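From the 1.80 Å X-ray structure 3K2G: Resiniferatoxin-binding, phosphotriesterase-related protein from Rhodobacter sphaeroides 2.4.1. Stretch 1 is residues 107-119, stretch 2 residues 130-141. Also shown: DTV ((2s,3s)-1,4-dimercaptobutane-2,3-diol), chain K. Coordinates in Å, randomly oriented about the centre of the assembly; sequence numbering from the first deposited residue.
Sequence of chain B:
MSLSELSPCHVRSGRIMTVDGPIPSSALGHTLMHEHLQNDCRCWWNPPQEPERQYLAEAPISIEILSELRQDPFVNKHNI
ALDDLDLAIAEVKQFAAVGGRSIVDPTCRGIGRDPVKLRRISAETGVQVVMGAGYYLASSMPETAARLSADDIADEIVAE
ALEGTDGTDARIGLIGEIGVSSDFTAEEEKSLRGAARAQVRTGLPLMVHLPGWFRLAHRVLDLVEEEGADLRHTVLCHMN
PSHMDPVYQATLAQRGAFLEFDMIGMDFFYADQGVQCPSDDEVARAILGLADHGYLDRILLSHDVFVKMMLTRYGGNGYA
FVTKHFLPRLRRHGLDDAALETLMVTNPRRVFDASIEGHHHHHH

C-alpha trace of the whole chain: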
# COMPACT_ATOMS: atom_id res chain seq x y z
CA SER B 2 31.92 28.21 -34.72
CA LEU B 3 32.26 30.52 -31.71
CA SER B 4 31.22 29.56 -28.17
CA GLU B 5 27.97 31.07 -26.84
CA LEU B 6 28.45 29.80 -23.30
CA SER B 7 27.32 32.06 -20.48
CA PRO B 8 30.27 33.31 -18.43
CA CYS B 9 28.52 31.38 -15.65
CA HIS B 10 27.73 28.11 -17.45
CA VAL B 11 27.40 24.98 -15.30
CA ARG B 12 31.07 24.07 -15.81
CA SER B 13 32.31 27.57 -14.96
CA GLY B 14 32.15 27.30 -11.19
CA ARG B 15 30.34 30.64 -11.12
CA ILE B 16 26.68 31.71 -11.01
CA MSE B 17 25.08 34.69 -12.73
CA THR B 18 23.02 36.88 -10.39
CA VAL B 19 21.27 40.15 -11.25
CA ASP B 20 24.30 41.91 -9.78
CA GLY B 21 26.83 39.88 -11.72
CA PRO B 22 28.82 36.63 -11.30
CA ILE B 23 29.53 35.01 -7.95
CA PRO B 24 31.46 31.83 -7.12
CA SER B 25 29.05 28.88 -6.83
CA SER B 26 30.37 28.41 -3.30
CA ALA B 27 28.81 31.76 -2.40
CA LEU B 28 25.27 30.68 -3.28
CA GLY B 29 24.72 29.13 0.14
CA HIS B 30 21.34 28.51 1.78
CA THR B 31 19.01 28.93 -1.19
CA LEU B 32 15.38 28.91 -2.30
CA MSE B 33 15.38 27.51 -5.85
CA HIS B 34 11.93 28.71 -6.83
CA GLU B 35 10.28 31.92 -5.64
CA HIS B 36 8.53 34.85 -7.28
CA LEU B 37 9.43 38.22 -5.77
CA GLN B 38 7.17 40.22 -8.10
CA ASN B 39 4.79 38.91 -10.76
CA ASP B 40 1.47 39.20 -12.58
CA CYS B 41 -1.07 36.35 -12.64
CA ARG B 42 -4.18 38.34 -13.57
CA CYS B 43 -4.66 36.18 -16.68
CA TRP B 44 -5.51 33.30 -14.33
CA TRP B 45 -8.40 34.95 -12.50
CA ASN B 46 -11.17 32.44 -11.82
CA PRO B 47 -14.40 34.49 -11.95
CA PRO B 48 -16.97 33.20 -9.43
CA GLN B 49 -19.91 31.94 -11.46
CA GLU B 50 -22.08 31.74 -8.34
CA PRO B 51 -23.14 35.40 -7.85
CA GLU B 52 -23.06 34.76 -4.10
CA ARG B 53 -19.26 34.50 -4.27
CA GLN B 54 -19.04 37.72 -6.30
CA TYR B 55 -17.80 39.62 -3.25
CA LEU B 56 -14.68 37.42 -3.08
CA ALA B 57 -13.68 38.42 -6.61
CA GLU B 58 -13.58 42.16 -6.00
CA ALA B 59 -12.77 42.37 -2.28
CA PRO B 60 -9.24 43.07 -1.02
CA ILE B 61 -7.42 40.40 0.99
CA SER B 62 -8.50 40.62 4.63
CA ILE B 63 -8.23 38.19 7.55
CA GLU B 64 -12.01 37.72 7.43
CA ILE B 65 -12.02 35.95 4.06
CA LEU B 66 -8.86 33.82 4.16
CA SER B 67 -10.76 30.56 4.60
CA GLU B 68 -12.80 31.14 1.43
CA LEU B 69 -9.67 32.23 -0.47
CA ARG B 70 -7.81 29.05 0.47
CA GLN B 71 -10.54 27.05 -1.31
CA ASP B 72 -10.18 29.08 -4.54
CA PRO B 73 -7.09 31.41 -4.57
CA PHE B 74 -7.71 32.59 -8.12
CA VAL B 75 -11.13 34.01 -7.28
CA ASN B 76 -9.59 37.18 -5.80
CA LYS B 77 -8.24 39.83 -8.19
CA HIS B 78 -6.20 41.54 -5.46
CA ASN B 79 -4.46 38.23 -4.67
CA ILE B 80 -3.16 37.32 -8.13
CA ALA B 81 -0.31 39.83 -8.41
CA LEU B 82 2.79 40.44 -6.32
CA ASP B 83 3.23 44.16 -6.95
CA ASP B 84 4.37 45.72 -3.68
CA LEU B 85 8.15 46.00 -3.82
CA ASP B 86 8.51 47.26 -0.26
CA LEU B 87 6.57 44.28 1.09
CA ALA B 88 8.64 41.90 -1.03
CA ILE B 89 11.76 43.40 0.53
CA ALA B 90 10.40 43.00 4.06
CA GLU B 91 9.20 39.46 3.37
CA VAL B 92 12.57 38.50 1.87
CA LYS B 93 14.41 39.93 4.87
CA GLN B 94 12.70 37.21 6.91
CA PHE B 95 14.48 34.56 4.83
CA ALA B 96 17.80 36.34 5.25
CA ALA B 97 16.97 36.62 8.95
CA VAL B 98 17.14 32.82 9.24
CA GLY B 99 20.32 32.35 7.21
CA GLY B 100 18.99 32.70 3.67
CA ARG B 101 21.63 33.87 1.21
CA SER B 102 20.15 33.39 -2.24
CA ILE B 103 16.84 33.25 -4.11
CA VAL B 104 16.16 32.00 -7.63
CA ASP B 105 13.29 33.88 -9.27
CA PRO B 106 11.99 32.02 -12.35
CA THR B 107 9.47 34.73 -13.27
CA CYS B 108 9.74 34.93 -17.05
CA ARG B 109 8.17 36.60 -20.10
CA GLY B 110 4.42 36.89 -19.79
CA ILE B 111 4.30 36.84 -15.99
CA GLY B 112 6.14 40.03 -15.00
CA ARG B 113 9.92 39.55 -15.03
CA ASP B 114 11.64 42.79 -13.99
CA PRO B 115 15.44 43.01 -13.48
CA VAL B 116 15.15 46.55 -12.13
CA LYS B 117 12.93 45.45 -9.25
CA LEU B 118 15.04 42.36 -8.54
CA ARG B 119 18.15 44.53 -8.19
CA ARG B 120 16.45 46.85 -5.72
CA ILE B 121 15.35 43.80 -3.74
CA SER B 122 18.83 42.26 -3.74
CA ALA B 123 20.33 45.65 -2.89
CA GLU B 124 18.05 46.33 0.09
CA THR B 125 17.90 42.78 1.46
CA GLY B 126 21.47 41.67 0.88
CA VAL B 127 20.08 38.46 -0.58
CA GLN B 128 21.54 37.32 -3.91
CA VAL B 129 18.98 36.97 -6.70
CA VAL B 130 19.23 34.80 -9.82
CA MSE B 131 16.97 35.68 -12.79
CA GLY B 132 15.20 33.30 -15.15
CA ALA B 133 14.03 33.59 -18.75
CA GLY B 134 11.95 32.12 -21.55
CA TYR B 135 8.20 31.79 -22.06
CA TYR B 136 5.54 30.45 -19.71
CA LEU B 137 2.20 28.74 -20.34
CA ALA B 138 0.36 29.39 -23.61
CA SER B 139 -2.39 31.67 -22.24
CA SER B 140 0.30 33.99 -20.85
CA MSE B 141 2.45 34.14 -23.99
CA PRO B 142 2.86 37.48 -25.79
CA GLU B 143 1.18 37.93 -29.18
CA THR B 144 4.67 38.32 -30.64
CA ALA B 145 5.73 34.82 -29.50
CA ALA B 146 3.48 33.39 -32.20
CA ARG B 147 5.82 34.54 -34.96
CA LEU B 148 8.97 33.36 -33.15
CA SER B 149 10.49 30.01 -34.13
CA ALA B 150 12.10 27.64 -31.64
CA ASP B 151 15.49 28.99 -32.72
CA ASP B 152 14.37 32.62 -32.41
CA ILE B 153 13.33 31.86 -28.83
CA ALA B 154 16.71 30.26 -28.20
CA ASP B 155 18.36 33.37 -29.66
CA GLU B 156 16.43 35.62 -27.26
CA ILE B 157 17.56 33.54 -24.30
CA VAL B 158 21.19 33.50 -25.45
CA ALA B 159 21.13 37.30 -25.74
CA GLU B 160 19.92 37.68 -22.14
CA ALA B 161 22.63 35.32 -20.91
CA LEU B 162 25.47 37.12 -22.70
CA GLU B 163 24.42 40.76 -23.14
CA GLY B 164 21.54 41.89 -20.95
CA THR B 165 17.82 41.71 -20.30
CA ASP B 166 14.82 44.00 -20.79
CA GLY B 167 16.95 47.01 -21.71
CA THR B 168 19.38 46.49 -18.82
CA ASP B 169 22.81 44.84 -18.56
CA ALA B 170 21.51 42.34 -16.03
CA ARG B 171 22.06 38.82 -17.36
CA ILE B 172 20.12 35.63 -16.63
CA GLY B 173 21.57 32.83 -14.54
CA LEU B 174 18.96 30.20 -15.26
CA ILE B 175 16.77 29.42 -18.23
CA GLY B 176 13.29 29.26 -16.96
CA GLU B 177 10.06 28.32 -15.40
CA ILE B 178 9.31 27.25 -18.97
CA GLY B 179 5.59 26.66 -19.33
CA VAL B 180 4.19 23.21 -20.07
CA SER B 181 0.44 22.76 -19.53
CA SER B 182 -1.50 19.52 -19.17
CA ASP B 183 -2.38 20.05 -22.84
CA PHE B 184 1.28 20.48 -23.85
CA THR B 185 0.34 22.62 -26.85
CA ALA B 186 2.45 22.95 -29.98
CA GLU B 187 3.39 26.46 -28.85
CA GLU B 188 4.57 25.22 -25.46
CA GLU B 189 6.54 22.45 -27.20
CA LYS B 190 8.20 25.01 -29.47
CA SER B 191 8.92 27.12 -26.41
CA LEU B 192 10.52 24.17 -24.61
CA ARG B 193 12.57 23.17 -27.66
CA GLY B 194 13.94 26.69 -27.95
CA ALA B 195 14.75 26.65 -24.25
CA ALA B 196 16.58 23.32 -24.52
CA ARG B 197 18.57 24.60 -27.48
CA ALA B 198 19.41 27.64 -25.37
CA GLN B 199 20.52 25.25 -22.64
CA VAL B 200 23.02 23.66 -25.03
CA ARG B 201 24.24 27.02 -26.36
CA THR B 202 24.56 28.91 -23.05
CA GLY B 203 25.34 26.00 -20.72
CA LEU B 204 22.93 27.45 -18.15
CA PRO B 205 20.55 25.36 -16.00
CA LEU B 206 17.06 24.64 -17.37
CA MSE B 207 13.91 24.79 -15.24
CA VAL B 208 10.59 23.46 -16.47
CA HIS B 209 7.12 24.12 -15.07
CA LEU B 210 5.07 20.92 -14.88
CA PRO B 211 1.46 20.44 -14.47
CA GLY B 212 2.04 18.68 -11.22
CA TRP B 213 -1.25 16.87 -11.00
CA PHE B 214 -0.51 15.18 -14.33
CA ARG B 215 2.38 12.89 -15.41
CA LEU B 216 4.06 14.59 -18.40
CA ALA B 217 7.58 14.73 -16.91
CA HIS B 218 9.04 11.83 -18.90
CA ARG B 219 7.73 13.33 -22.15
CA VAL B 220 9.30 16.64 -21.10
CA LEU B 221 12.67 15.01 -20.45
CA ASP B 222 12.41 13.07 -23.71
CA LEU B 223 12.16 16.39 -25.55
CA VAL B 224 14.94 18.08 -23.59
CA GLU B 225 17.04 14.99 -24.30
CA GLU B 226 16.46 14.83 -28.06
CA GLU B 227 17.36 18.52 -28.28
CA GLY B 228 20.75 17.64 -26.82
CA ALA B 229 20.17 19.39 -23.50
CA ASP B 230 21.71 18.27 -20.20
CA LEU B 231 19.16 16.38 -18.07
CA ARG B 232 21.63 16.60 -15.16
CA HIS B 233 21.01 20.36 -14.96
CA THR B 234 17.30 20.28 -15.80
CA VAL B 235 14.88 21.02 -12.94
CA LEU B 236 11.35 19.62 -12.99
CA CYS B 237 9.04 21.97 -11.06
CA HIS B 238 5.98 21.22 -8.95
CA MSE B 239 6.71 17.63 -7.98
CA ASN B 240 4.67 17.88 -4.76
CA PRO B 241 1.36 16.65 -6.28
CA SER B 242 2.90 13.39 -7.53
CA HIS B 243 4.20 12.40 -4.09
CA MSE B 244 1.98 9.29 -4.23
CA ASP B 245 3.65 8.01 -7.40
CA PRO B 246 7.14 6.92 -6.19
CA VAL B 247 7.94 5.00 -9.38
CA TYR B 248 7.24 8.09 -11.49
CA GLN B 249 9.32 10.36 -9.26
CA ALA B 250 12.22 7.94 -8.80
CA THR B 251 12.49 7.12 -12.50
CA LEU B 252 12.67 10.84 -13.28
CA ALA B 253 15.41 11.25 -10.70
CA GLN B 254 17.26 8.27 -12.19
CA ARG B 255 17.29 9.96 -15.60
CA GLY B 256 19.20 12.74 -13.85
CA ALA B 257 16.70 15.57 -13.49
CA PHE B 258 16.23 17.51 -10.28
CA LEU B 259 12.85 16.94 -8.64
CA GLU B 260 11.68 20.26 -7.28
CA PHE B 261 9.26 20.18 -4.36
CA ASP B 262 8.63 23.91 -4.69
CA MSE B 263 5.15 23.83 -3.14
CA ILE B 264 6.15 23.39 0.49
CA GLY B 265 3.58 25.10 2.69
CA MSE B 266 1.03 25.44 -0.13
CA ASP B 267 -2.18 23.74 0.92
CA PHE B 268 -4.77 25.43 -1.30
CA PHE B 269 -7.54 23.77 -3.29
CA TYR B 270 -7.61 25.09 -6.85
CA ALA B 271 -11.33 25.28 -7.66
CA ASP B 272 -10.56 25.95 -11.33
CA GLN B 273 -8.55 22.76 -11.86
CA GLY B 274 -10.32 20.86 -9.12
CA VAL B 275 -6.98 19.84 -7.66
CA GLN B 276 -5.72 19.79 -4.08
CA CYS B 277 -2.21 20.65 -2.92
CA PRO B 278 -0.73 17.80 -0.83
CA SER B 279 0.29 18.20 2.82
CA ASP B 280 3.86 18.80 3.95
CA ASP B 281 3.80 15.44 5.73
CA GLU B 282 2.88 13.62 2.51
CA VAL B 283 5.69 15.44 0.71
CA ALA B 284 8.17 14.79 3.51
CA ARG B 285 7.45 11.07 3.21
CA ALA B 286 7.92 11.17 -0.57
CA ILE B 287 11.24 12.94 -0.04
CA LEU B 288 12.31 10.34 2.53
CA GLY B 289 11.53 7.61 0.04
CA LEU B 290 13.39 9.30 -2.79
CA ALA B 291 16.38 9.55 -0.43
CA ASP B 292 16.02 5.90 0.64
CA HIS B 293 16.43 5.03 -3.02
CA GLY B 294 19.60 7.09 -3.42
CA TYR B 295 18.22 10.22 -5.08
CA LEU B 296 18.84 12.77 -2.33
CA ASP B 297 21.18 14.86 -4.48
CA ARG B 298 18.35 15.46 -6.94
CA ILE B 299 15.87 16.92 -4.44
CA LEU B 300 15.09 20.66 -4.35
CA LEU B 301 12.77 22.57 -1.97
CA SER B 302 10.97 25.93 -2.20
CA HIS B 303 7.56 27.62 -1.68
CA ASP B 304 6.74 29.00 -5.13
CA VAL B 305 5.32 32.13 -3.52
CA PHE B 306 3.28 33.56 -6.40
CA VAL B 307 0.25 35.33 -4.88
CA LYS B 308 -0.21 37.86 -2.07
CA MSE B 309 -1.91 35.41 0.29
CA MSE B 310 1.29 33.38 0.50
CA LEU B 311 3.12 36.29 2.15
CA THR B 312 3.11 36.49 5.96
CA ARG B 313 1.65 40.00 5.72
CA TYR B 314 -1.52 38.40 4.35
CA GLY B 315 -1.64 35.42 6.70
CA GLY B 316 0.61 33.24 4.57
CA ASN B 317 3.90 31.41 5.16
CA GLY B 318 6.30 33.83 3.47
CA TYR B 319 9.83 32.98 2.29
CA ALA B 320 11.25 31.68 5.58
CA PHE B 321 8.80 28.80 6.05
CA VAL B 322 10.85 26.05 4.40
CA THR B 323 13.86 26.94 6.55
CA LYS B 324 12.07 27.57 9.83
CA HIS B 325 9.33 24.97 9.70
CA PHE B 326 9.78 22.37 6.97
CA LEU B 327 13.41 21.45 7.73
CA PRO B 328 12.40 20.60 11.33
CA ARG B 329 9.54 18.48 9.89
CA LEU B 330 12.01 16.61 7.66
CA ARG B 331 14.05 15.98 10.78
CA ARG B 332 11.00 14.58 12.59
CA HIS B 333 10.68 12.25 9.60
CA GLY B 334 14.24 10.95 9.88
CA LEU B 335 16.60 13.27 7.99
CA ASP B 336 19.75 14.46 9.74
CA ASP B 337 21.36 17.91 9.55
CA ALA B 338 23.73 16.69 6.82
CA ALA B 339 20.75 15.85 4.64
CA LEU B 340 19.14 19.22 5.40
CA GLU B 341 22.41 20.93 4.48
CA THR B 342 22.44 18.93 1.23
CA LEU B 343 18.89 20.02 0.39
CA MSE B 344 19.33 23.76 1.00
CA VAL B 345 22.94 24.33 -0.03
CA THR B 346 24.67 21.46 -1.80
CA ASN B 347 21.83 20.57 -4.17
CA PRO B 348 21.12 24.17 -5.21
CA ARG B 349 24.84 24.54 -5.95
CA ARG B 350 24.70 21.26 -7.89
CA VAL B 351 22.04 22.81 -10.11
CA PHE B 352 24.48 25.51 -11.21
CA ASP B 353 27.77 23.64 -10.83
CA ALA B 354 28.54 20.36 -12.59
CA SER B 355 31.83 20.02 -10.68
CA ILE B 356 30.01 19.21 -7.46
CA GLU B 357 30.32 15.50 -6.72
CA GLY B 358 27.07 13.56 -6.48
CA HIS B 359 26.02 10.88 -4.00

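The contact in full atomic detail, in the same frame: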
# COMPACT_ATOMS: atom_id res chain seq x y z
N THR B 107 10.52 33.95 -12.61
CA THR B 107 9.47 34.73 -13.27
C THR B 107 10.00 35.07 -14.66
O THR B 107 11.04 35.70 -14.80
CB THR B 107 9.15 36.04 -12.50
OG1 THR B 107 8.75 35.74 -11.16
CG2 THR B 107 8.02 36.80 -13.19
N CYS B 108 9.28 34.65 -15.70
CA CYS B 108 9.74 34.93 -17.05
C CYS B 108 8.81 35.82 -17.87
O CYS B 108 7.98 36.54 -17.31
CB CYS B 108 10.00 33.61 -17.80
SG CYS B 108 8.61 32.46 -17.87
N ARG B 109 8.98 35.79 -19.19
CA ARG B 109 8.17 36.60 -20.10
C ARG B 109 6.71 36.18 -20.06
O ARG B 109 6.38 35.01 -20.24
CB ARG B 109 8.68 36.48 -21.54
CG ARG B 109 10.14 36.86 -21.73
CD ARG B 109 10.48 37.00 -23.20
NE ARG B 109 11.91 37.21 -23.42
CZ ARG B 109 12.41 37.91 -24.43
NH1 ARG B 109 11.60 38.47 -25.32
NH2 ARG B 109 13.72 38.04 -24.56
N GLY B 110 5.84 37.16 -19.85
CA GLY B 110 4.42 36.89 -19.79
C GLY B 110 3.87 36.98 -18.38
O GLY B 110 2.68 37.23 -18.19
N ILE B 111 4.73 36.78 -17.39
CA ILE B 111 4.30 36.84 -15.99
C ILE B 111 4.94 37.93 -15.13
O ILE B 111 4.86 37.87 -13.90
CB ILE B 111 4.46 35.47 -15.28
CG1 ILE B 111 5.89 34.95 -15.44
CG2 ILE B 111 3.44 34.49 -15.82
CD1 ILE B 111 6.14 33.62 -14.71
N GLY B 112 5.57 38.92 -15.75
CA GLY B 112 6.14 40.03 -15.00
C GLY B 112 7.61 40.09 -14.59
O GLY B 112 7.93 40.68 -13.56
N ARG B 113 8.50 39.51 -15.38
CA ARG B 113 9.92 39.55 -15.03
C ARG B 113 10.42 40.99 -15.09
O ARG B 113 10.15 41.70 -16.06
CB ARG B 113 10.73 38.67 -16.00
CG ARG B 113 12.22 38.63 -15.67
CD ARG B 113 13.00 37.84 -16.72
NE ARG B 113 12.86 38.41 -18.06
CZ ARG B 113 13.50 37.96 -19.13
NH1 ARG B 113 14.32 36.93 -19.03
NH2 ARG B 113 13.30 38.53 -20.32
N ASP B 114 11.13 41.42 -14.05
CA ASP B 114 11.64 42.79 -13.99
C ASP B 114 13.00 42.87 -13.29
O ASP B 114 13.07 42.89 -12.06
CB ASP B 114 10.65 43.69 -13.25
CG ASP B 114 10.95 45.16 -13.44
OD1 ASP B 114 12.14 45.55 -13.38
OD2 ASP B 114 9.99 45.94 -13.64
N PRO B 115 14.09 42.93 -14.06
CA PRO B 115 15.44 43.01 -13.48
C PRO B 115 15.68 44.25 -12.62
O PRO B 115 16.50 44.22 -11.70
CB PRO B 115 16.35 42.95 -14.71
CG PRO B 115 15.51 43.54 -15.79
CD PRO B 115 14.15 42.93 -15.53
N VAL B 116 14.98 45.33 -12.91
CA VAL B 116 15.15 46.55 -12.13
C VAL B 116 14.69 46.31 -10.70
O VAL B 116 15.40 46.62 -9.75
CB VAL B 116 14.33 47.72 -12.73
CG1 VAL B 116 14.54 48.97 -11.90
CG2 VAL B 116 14.75 47.96 -14.17
N LYS B 117 13.50 45.74 -10.56
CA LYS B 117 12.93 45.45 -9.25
C LYS B 117 13.80 44.46 -8.49
O LYS B 117 14.11 44.67 -7.31
CB LYS B 117 11.52 44.87 -9.40
CG LYS B 117 10.50 45.79 -10.07
CD LYS B 117 9.12 45.15 -10.02
CE LYS B 117 8.07 45.92 -10.80
NZ LYS B 117 7.77 47.26 -10.21
N LEU B 118 14.20 43.38 -9.16
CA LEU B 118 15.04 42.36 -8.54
C LEU B 118 16.31 42.97 -7.94
O LEU B 118 16.71 42.62 -6.83
CB LEU B 118 15.42 41.28 -9.56
CG LEU B 118 14.30 40.39 -10.11
CD1 LEU B 118 14.90 39.24 -10.91
CD2 LEU B 118 13.46 39.85 -8.95
N ARG B 119 16.94 43.89 -8.68
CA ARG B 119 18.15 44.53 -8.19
C ARG B 119 17.90 45.37 -6.94
O ARG B 119 18.73 45.40 -6.02
CB ARG B 119 18.78 45.38 -9.30
CG ARG B 119 19.59 44.56 -10.30
CD ARG B 119 20.09 45.39 -11.47
NE ARG B 119 21.13 44.68 -12.21
CZ ARG B 119 21.72 45.14 -13.32
NH1 ARG B 119 21.37 46.31 -13.82
NH2 ARG B 119 22.67 44.42 -13.91
N VAL B 130 18.95 35.35 -8.50
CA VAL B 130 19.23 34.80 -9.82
C VAL B 130 17.96 34.95 -10.66
O VAL B 130 16.87 34.60 -10.20
CB VAL B 130 19.60 33.30 -9.75
CG1 VAL B 130 19.78 32.75 -11.15
CG2 VAL B 130 20.88 33.12 -8.94
N MSE B 131 18.11 35.44 -11.89
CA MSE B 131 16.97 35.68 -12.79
C MSE B 131 16.79 34.65 -13.90
O MSE B 131 17.76 34.23 -14.55
CB MSE B 131 17.09 37.08 -13.39
CG MSE B 131 16.03 37.46 -14.42
SE MSE B 131 16.19 39.36 -14.87
CE MSE B 131 17.87 39.23 -15.86
N GLY B 132 15.53 34.26 -14.12
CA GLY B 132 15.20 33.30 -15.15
C GLY B 132 14.87 33.93 -16.49
O GLY B 132 15.05 35.13 -16.69
N ALA B 133 14.37 33.11 -17.41
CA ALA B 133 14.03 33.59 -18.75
C ALA B 133 13.17 32.59 -19.52
O ALA B 133 12.90 31.49 -19.05
CB ALA B 133 15.31 33.88 -19.52
N GLY B 134 12.77 32.99 -20.73
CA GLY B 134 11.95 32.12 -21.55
C GLY B 134 10.47 32.46 -21.46
O GLY B 134 10.08 33.46 -20.86
N TYR B 135 9.64 31.60 -22.05
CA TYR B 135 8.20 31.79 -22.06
C TYR B 135 7.48 30.81 -21.15
O TYR B 135 7.93 29.69 -20.93
CB TYR B 135 7.68 31.68 -23.49
CG TYR B 135 8.15 32.83 -24.35
CD1 TYR B 135 7.53 34.09 -24.28
CD2 TYR B 135 9.25 32.69 -25.20
CE1 TYR B 135 8.00 35.17 -25.03
CE2 TYR B 135 9.72 33.76 -25.94
CZ TYR B 135 9.10 35.00 -25.86
OH TYR B 135 9.58 36.06 -26.59
N TYR B 136 6.34 31.25 -20.62
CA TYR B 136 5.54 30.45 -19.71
C TYR B 136 4.40 29.75 -20.45
O TYR B 136 4.50 29.49 -21.65
CB TYR B 136 4.99 31.37 -18.62
CG TYR B 136 4.56 30.67 -17.36
CD1 TYR B 136 5.34 29.65 -16.81
CD2 TYR B 136 3.40 31.05 -16.68
CE1 TYR B 136 4.99 29.04 -15.61
CE2 TYR B 136 3.04 30.45 -15.49
CZ TYR B 136 3.84 29.44 -14.96
OH TYR B 136 3.51 28.86 -13.75
N LEU B 137 3.33 29.43 -19.73
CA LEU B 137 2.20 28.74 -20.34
C LEU B 137 1.58 29.53 -21.49
O LEU B 137 1.65 30.76 -21.52
CB LEU B 137 1.14 28.44 -19.27
CG LEU B 137 1.60 27.50 -18.14
CD1 LEU B 137 0.52 27.41 -17.07
CD2 LEU B 137 1.91 26.12 -18.71
N ALA B 138 0.99 28.80 -22.43
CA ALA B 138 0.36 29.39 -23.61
C ALA B 138 -0.46 30.66 -23.35
O ALA B 138 -0.15 31.73 -23.87
CB ALA B 138 -0.51 28.34 -24.29
N SER B 139 -1.51 30.54 -22.55
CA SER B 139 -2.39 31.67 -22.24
C SER B 139 -1.69 32.93 -21.75
O SER B 139 -2.30 34.01 -21.73
CB SER B 139 -3.46 31.24 -21.23
OG SER B 139 -2.88 30.61 -20.10
N SER B 140 -0.43 32.82 -21.35
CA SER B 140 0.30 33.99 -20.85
C SER B 140 1.28 34.52 -21.89
O SER B 140 1.83 35.61 -21.73
CB SER B 140 1.08 33.64 -19.59
OG SER B 140 2.24 32.89 -19.91
N MSE B 141 1.50 33.74 -22.95
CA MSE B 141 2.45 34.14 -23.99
C MSE B 141 2.08 35.38 -24.78
O MSE B 141 0.92 35.57 -25.16
CB MSE B 141 2.70 32.99 -24.97
CG MSE B 141 3.48 31.84 -24.36
SE MSE B 141 3.87 30.54 -25.72
CE MSE B 141 4.69 29.16 -24.64
S1 DTV K . -0.87 27.18 -13.41
C1 DTV K . 0.39 28.56 -13.41
C2 DTV K . -0.08 29.81 -12.66
O2 DTV K . -0.33 29.45 -11.31
C3 DTV K . 1.00 30.90 -12.72
O3 DTV K . 2.17 30.44 -12.08
C4 DTV K . 0.56 32.19 -12.02
S4 DTV K . 1.19 33.67 -12.85
O HOH W 1 13.37 35.20 -22.37

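Stretch 2 enters the contact at the end of a strand. The side chain of Val130 points away from stretch 1, whereas that of Met131, a selenomethionine, points toward it and lies among three residues. Its SE atom is 3.6 Å from Pro115 CB, its CB is 4.0 Å from Leu118 CD1, and its CG is 3.8 Å from Arg113 CD. Pro115 and Leu118 belong to the first turn of a helix that Asp114 caps: Asp114 OD1 accepts a hydrogen bond from Lys117 N (3.1 Å) and a weak one from Val116 N (2.9 Å).

Beyond the strand, the backbone of stretch 2 becomes the main polar partner. Arg113 runs past Met131 and donates from NH1 to Gly132 O at 3.0 Å, with a nearly straight N-H...O angle of 162°. The acceptor lies near the guanidinium plane, as suits an N-H directed outward from the group. Ala133 CB also sits at this edge, 3.2 Å from Arg113 NH1, although its CA-to-CB bond points away from stretch 1 overall.

At Gly134 the two backbones are joined directly. Arg109 N donates to Gly134 O (3.1 Å, 146°), and the same carbonyl oxygen lies 3.1 Å from Cys108 CB. Water 1 adds a second link, accepting from Arg109 NE at 2.7 Å and from Gly134 N at 2.8 Å. With phi near 98°, Gly134 adopts a conformation in which a CB would be jammed against the preceding carbonyl oxygen.

Tyr135 forms a single beta bridge with Arg109, their CA atoms 5.2 Å apart. Its CA-to-CB bond points away, but the end of the side chain comes nearer, placing Tyr135 OH 3.4 Å from Arg109 NH1.

Tyr136 turns back toward stretch 1. Ile111 packs against it, with Ile111 CG2 3.5 Å from Tyr136 CD2 and Ile111 CD1 over one face of the ring, while Cys108 SG lies 3.9 Å from Tyr136 CB. Tyr136 OH shares a 2.7 Å hydrogen bond with O3 of the bound DTV. The backbone is less well served: Tyr136 N and Arg109 O are 3.8 Å apart, and both are buried without a partner.

After Leu137, the chain folds into a 3-10 segment, where Ser140 OG donates to Leu137 O at 2.7 Å. Ser140 O approaches Gly110 CA to 3.5 Å. Gly110 lies within the type II turn from Cys108 to Ile111; a CB there would come within 2.7 Å of Ser140 O, a clash.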